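Local coordinates for cell division control protein 45 cdc45 putative (Entamoeba histolytica, PDB 6CC2) that probably takes part in DNA replication as the Cdc45 component of the replicative helicase, possibly regulated by a conformational switch, at residues Asp269-Phe272 with Glu276-Ser279; Leu323-Tyr328 with Tyr332-Leu337. All coordinates share one frame; numbering follows the deposited sequence.

Contact 1 (Asp269-Phe272 with Glu276-Ser279); sequences DSLF and EIAS
L271 extends its CG opposite the backbone N (chi1 180°) and then turns at chi2 (57°), which carries CD1 to the CG2 methyl of I277. On the other helix, chi1 of -52° sets the two branches of I277 to different tasks: CG2 faces L271, while CG1 and CD1 lead off elsewhere. The two side chains run across each other at about a right angle, and they touch through a single pair of methyls, L271 CD1 and I277 CG2, 3.7 Å apart. One residue further along, the methyl of A278 is directed toward the end of the first helix, its CB lying 3.6 Å from F272 O. That small side chain lets the backbones come close, with the CA atoms of F272 and A278 5.8 Å apart. Two short helices, 267-273 and 275-281, meet here, separated by a one-residue interruption at T274, and no hydrogen bond joins the two segments directly. Three carbonyls near the end of the first helix receive bonds from side chains: H273 ND1 bonds D269 O, T274 OG1 bonds S270 O, and the indole NH of W284 bonds F272 O, beside the A278 methyl. The CB of F272 points away from the second helix, and its ring packs edge-to-face with W284 and against V408 and I412 of helix 393-417.

Contact 2 (Leu323-Tyr328 with Tyr332-Leu337); sequences LKMEGY and YHFENL
Y332 N gives a nearly straight hydrogen bond to Y328 O (2.8 Å, N-H...O angle 171°), a helical i to i+4 bond at the C-terminal end of helix 315-331, and at H333 the chain leaves helical geometry with a positive phi of 57°. The edge of the Y332 ring lies beside the same carbonyl, CD2 3.4 Å from Y328 O. After the reversal, F334 brings its ring back against the last turns of the helix, its CG set between the backbone N and the carbonyl carbon (chi1 50°). CZ then rests obliquely against Y328, 3.8 Å from its carbonyl carbon C and close to CB. This is a helix C-terminus folded over by the loop that follows it; a short 3-10 turn, with L337 N bonded to F334 O (2.9 Å), then directs the chain into strand 338-344. The selenomethionine M325 is bent at both chi2 and chi3, and its terminal CE lies obliquely against the CE1 and CZ side of the F334 ring, the two side chains crossing at about a right angle. CE also approaches L337 too closely to be trusted, which makes its exact position doubtful. M325 SE lies in the plane of the Y328 ring at its edge, whereas K324 O sits 3.2 Å above one face, offset toward the rim. The phenol OH of Y328 bonds D298, and K280 NZ bonds H333 O.

How the contacts relate
From the N terminus, contact 1 comes first and closes the short turn between helices 267-273 and 275-281. The chain then passes through helices 288-298 and 303-306 into helix 315-331, where contact 2 closes the turn leading to strand 338-344. The two are in series, neither nested nor crossed, yet their centres lie only about 12 Å apart. They join through the CG1 branch of I277, whose CD1 packs 3.6 Å from F334 CB and 4.0 Å from L337 CD1. Helix 275-281 thus serves both contacts, with L281 adding to the cover over Y332 and F334, while L337 pairs through its backbone with Q258, directly after strand 251-257.

Contact 1 (Asp269-Phe272 with Glu276-Ser279)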
loop_
_atom_site.group_PDB
_atom_site.type_symbol
_atom_site.label_atom_id
_atom_site.label_comp_id
_atom_site.label_asym_id
_atom_site.label_seq_id
_atom_site.Cartn_x
_atom_site.Cartn_y
_atom_site.Cartn_z
ATOM N N ASP A 269 16.628 -1.848 -15.394
ATOM C CA ASP A 269 16.258 -1.138 -14.184
ATOM C C ASP A 269 15.064 -1.762 -13.484
ATOM O O ASP A 269 14.995 -1.732 -12.255
ATOM C CB ASP A 269 15.989 0.312 -14.522
ATOM C CG ASP A 269 17.269 1.147 -14.485
ATOM O OD1 ASP A 269 18.106 0.881 -13.601
ATOM O OD2 ASP A 269 17.444 2.021 -15.342
ATOM N N SER A 270 14.136 -2.374 -14.224
ATOM C CA SER A 270 13.029 -3.049 -13.552
ATOM C C SER A 270 13.556 -4.190 -12.700
ATOM O O SER A 270 13.173 -4.359 -11.538
ATOM C CB SER A 270 12.015 -3.542 -14.582
ATOM O OG SER A 270 10.960 -4.247 -13.945
ATOM N N LEU A 271 14.451 -4.991 -13.265
ATOM C CA LEU A 271 15.007 -6.110 -12.509
ATOM C C LEU A 271 15.780 -5.636 -11.290
ATOM O O LEU A 271 15.632 -6.191 -10.200
ATOM C CB LEU A 271 15.908 -6.954 -13.415
ATOM C CG LEU A 271 16.580 -8.165 -12.790
ATOM C CD1 LEU A 271 15.579 -9.115 -12.184
ATOM C CD2 LEU A 271 17.427 -8.874 -13.845
ATOM N N PHE A 272 16.589 -4.591 -11.448
ATOM C CA PHE A 272 17.424 -4.124 -10.338
ATOM C C PHE A 272 16.589 -3.551 -9.200
ATOM O O PHE A 272 17.021 -3.593 -8.047
ATOM C CB PHE A 272 18.420 -3.079 -10.845
ATOM C CG PHE A 272 19.531 -2.767 -9.861
ATOM C CD1 PHE A 272 20.634 -3.588 -9.767
ATOM C CD2 PHE A 272 19.443 -1.667 -9.043
ATOM C CE1 PHE A 272 21.642 -3.308 -8.875
ATOM C CE2 PHE A 272 20.458 -1.378 -8.131
ATOM C CZ PHE A 272 21.551 -2.205 -8.056
ATOM N N GLU A 276 12.294 -8.042 -3.931
ATOM C CA GLU A 276 12.482 -9.427 -3.498
ATOM C C GLU A 276 13.465 -10.145 -4.406
ATOM O O GLU A 276 14.267 -10.956 -3.945
ATOM C CB GLU A 276 11.143 -10.177 -3.487
ATOM C CG GLU A 276 11.306 -11.669 -3.140
ATOM C CD GLU A 276 9.981 -12.402 -2.984
ATOM O OE1 GLU A 276 9.030 -11.818 -2.421
ATOM O OE2 GLU A 276 9.895 -13.567 -3.429
ATOM N N ILE A 277 13.437 -9.817 -5.699
ATOM C CA ILE A 277 14.331 -10.484 -6.652
ATOM C C ILE A 277 15.748 -9.984 -6.484
ATOM O O ILE A 277 16.698 -10.767 -6.412
ATOM C CB ILE A 277 13.805 -10.248 -8.087
ATOM C CG1 ILE A 277 12.339 -10.634 -8.179
ATOM C CG2 ILE A 277 14.627 -11.003 -9.091
ATOM C CD1 ILE A 277 12.007 -12.032 -7.713
ATOM N N ALA A 278 15.919 -8.660 -6.383
ATOM C CA ALA A 278 17.261 -8.111 -6.162
ATOM C C ALA A 278 17.890 -8.658 -4.890
ATOM O O ALA A 278 19.091 -8.975 -4.856
ATOM C CB ALA A 278 17.185 -6.589 -6.114
ATOM N N SER A 279 17.095 -8.805 -3.829
ATOM C CA SER A 279 17.620 -9.341 -2.584
ATOM C C SER A 279 18.108 -10.776 -2.761
ATOM O O SER A 279 19.148 -11.148 -2.238
ATOM C CB SER A 279 16.552 -9.280 -1.492
ATOM O OG SER A 279 16.207 -7.934 -1.205
#

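Contact 2 (Leu323-Tyr328 with Tyr332-Leu337)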
loop_
_atom_site.group_PDB
_atom_site.type_symbol
_atom_site.label_atom_id
_atom_site.label_comp_id
_atom_site.label_asym_id
_atom_site.label_seq_id
_atom_site.Cartn_x
_atom_site.Cartn_y
_atom_site.Cartn_z
ATOM N N LEU A 323 13.317 -17.158 -20.567
ATOM C CA LEU A 323 13.831 -18.509 -20.356
ATOM C C LEU A 323 14.891 -18.525 -19.264
ATOM O O LEU A 323 14.900 -19.423 -18.414
ATOM C CB LEU A 323 14.403 -19.053 -21.656
ATOM C CG LEU A 323 14.949 -20.485 -21.601
ATOM C CD1 LEU A 323 13.873 -21.434 -21.098
ATOM C CD2 LEU A 323 15.461 -20.929 -22.971
ATOM N N LYS A 324 15.795 -17.544 -19.273
ATOM C CA LYS A 324 16.833 -17.479 -18.257
ATOM C C LYS A 324 16.242 -17.241 -16.875
ATOM O O LYS A 324 16.673 -17.875 -15.899
ATOM C CB LYS A 324 17.834 -16.378 -18.616
ATOM C CG LYS A 324 18.784 -16.758 -19.768
ATOM C CD LYS A 324 19.677 -17.905 -19.359
ATOM C CE LYS A 324 20.983 -17.923 -20.157
ATOM N NZ LYS A 324 21.869 -19.020 -19.721
HETATM N N MSE A 325 15.242 -16.357 -16.772
HETATM C CA MSE A 325 14.636 -16.025 -15.491
HETATM C C MSE A 325 13.859 -17.204 -14.923
HETATM O O MSE A 325 13.813 -17.400 -13.704
HETATM C CB MSE A 325 13.732 -14.811 -15.623
HETATM C CG MSE A 325 14.467 -13.488 -15.658
HETATM SE SE MSE A 325 15.393 -13.080 -13.969
HETATM C CE MSE A 325 13.873 -13.091 -12.778
ATOM N N GLU A 326 13.236 -17.991 -15.803
ATOM C CA GLU A 326 12.601 -19.222 -15.360
ATOM C C GLU A 326 13.599 -20.099 -14.621
ATOM O O GLU A 326 13.318 -20.574 -13.514
ATOM C CB GLU A 326 11.996 -19.960 -16.554
ATOM C CG GLU A 326 10.723 -19.319 -17.096
ATOM C CD GLU A 326 10.125 -20.083 -18.266
ATOM O OE1 GLU A 326 10.643 -21.170 -18.601
ATOM O OE2 GLU A 326 9.136 -19.595 -18.851
ATOM N N GLY A 327 14.786 -20.303 -15.212
ATOM C CA GLY A 327 15.815 -21.089 -14.548
ATOM C C GLY A 327 16.320 -20.431 -13.278
ATOM O O GLY A 327 16.426 -21.073 -12.231
ATOM N N TYR A 328 16.638 -19.136 -13.349
ATOM C CA TYR A 328 17.105 -18.434 -12.154
ATOM C C TYR A 328 16.084 -18.555 -11.023
ATOM O O TYR A 328 16.451 -18.686 -9.853
ATOM C CB TYR A 328 17.361 -16.958 -12.456
ATOM C CG TYR A 328 18.459 -16.677 -13.458
ATOM C CD1 TYR A 328 19.504 -17.565 -13.653
ATOM C CD2 TYR A 328 18.447 -15.508 -14.199
ATOM C CE1 TYR A 328 20.510 -17.292 -14.568
ATOM C CE2 TYR A 328 19.436 -15.221 -15.104
ATOM C CZ TYR A 328 20.464 -16.117 -15.292
ATOM O OH TYR A 328 21.441 -15.815 -16.208
ATOM N N TYR A 332 17.373 -19.717 -7.381
ATOM C CA TYR A 332 17.345 -18.760 -6.290
ATOM C C TYR A 332 16.009 -18.715 -5.571
ATOM O O TYR A 332 15.794 -17.827 -4.727
ATOM C CB TYR A 332 17.681 -17.354 -6.814
ATOM C CG TYR A 332 19.081 -17.220 -7.379
ATOM C CD1 TYR A 332 20.175 -17.062 -6.541
ATOM C CD2 TYR A 332 19.300 -17.228 -8.750
ATOM C CE1 TYR A 332 21.459 -16.941 -7.054
ATOM C CE2 TYR A 332 20.574 -17.100 -9.273
ATOM C CZ TYR A 332 21.651 -16.957 -8.419
ATOM O OH TYR A 332 22.919 -16.829 -8.935
ATOM N N HIS A 333 15.074 -19.590 -5.929
ATOM C CA HIS A 333 13.790 -19.724 -5.232
ATOM C C HIS A 333 13.000 -18.414 -5.183
ATOM O O HIS A 333 12.640 -17.900 -4.122
ATOM C CB HIS A 333 14.018 -20.285 -3.825
ATOM C CG HIS A 333 14.744 -21.596 -3.815
ATOM N ND1 HIS A 333 16.079 -21.706 -3.488
ATOM C CD2 HIS A 333 14.325 -22.848 -4.117
ATOM C CE1 HIS A 333 16.448 -22.971 -3.577
ATOM N NE2 HIS A 333 15.403 -23.685 -3.957
ATOM N N PHE A 334 12.708 -17.883 -6.366
ATOM C CA PHE A 334 11.681 -16.856 -6.503
ATOM C C PHE A 334 10.692 -17.267 -7.592
ATOM O O PHE A 334 10.353 -16.499 -8.494
ATOM C CB PHE A 334 12.258 -15.449 -6.749
ATOM C CG PHE A 334 13.289 -15.351 -7.861
ATOM C CD1 PHE A 334 12.900 -15.206 -9.175
ATOM C CD2 PHE A 334 14.647 -15.327 -7.566
ATOM C CE1 PHE A 334 13.830 -15.080 -10.185
ATOM C CE2 PHE A 334 15.587 -15.199 -8.560
ATOM C CZ PHE A 334 15.185 -15.074 -9.884
ATOM N N GLU A 335 10.159 -18.487 -7.458
ATOM C CA GLU A 335 9.186 -18.988 -8.425
ATOM C C GLU A 335 7.898 -18.189 -8.415
ATOM O O GLU A 335 7.179 -18.180 -9.422
ATOM C CB GLU A 335 8.871 -20.458 -8.132
ATOM C CG GLU A 335 10.068 -21.406 -8.228
ATOM C CD GLU A 335 10.888 -21.467 -6.940
ATOM O OE1 GLU A 335 10.669 -20.634 -6.031
ATOM O OE2 GLU A 335 11.758 -22.359 -6.840
ATOM N N ASN A 336 7.571 -17.542 -7.286
ATOM C CA ASN A 336 6.404 -16.659 -7.213
ATOM C C ASN A 336 6.586 -15.386 -8.029
ATOM O O ASN A 336 5.701 -14.522 -8.024
ATOM C CB ASN A 336 6.087 -16.273 -5.773
ATOM C CG ASN A 336 5.341 -17.352 -5.031
ATOM O OD1 ASN A 336 4.742 -18.234 -5.635
ATOM N ND2 ASN A 336 5.383 -17.288 -3.708
ATOM N N LEU A 337 7.718 -15.225 -8.710
ATOM C CA LEU A 337 7.825 -14.117 -9.650
ATOM C C LEU A 337 6.821 -14.269 -10.787
ATOM O O LEU A 337 6.391 -13.275 -11.378
ATOM C CB LEU A 337 9.236 -14.038 -10.199
ATOM C CG LEU A 337 9.513 -12.905 -11.184
ATOM C CD1 LEU A 337 9.281 -11.555 -10.552
ATOM C CD2 LEU A 337 10.923 -13.039 -11.689
#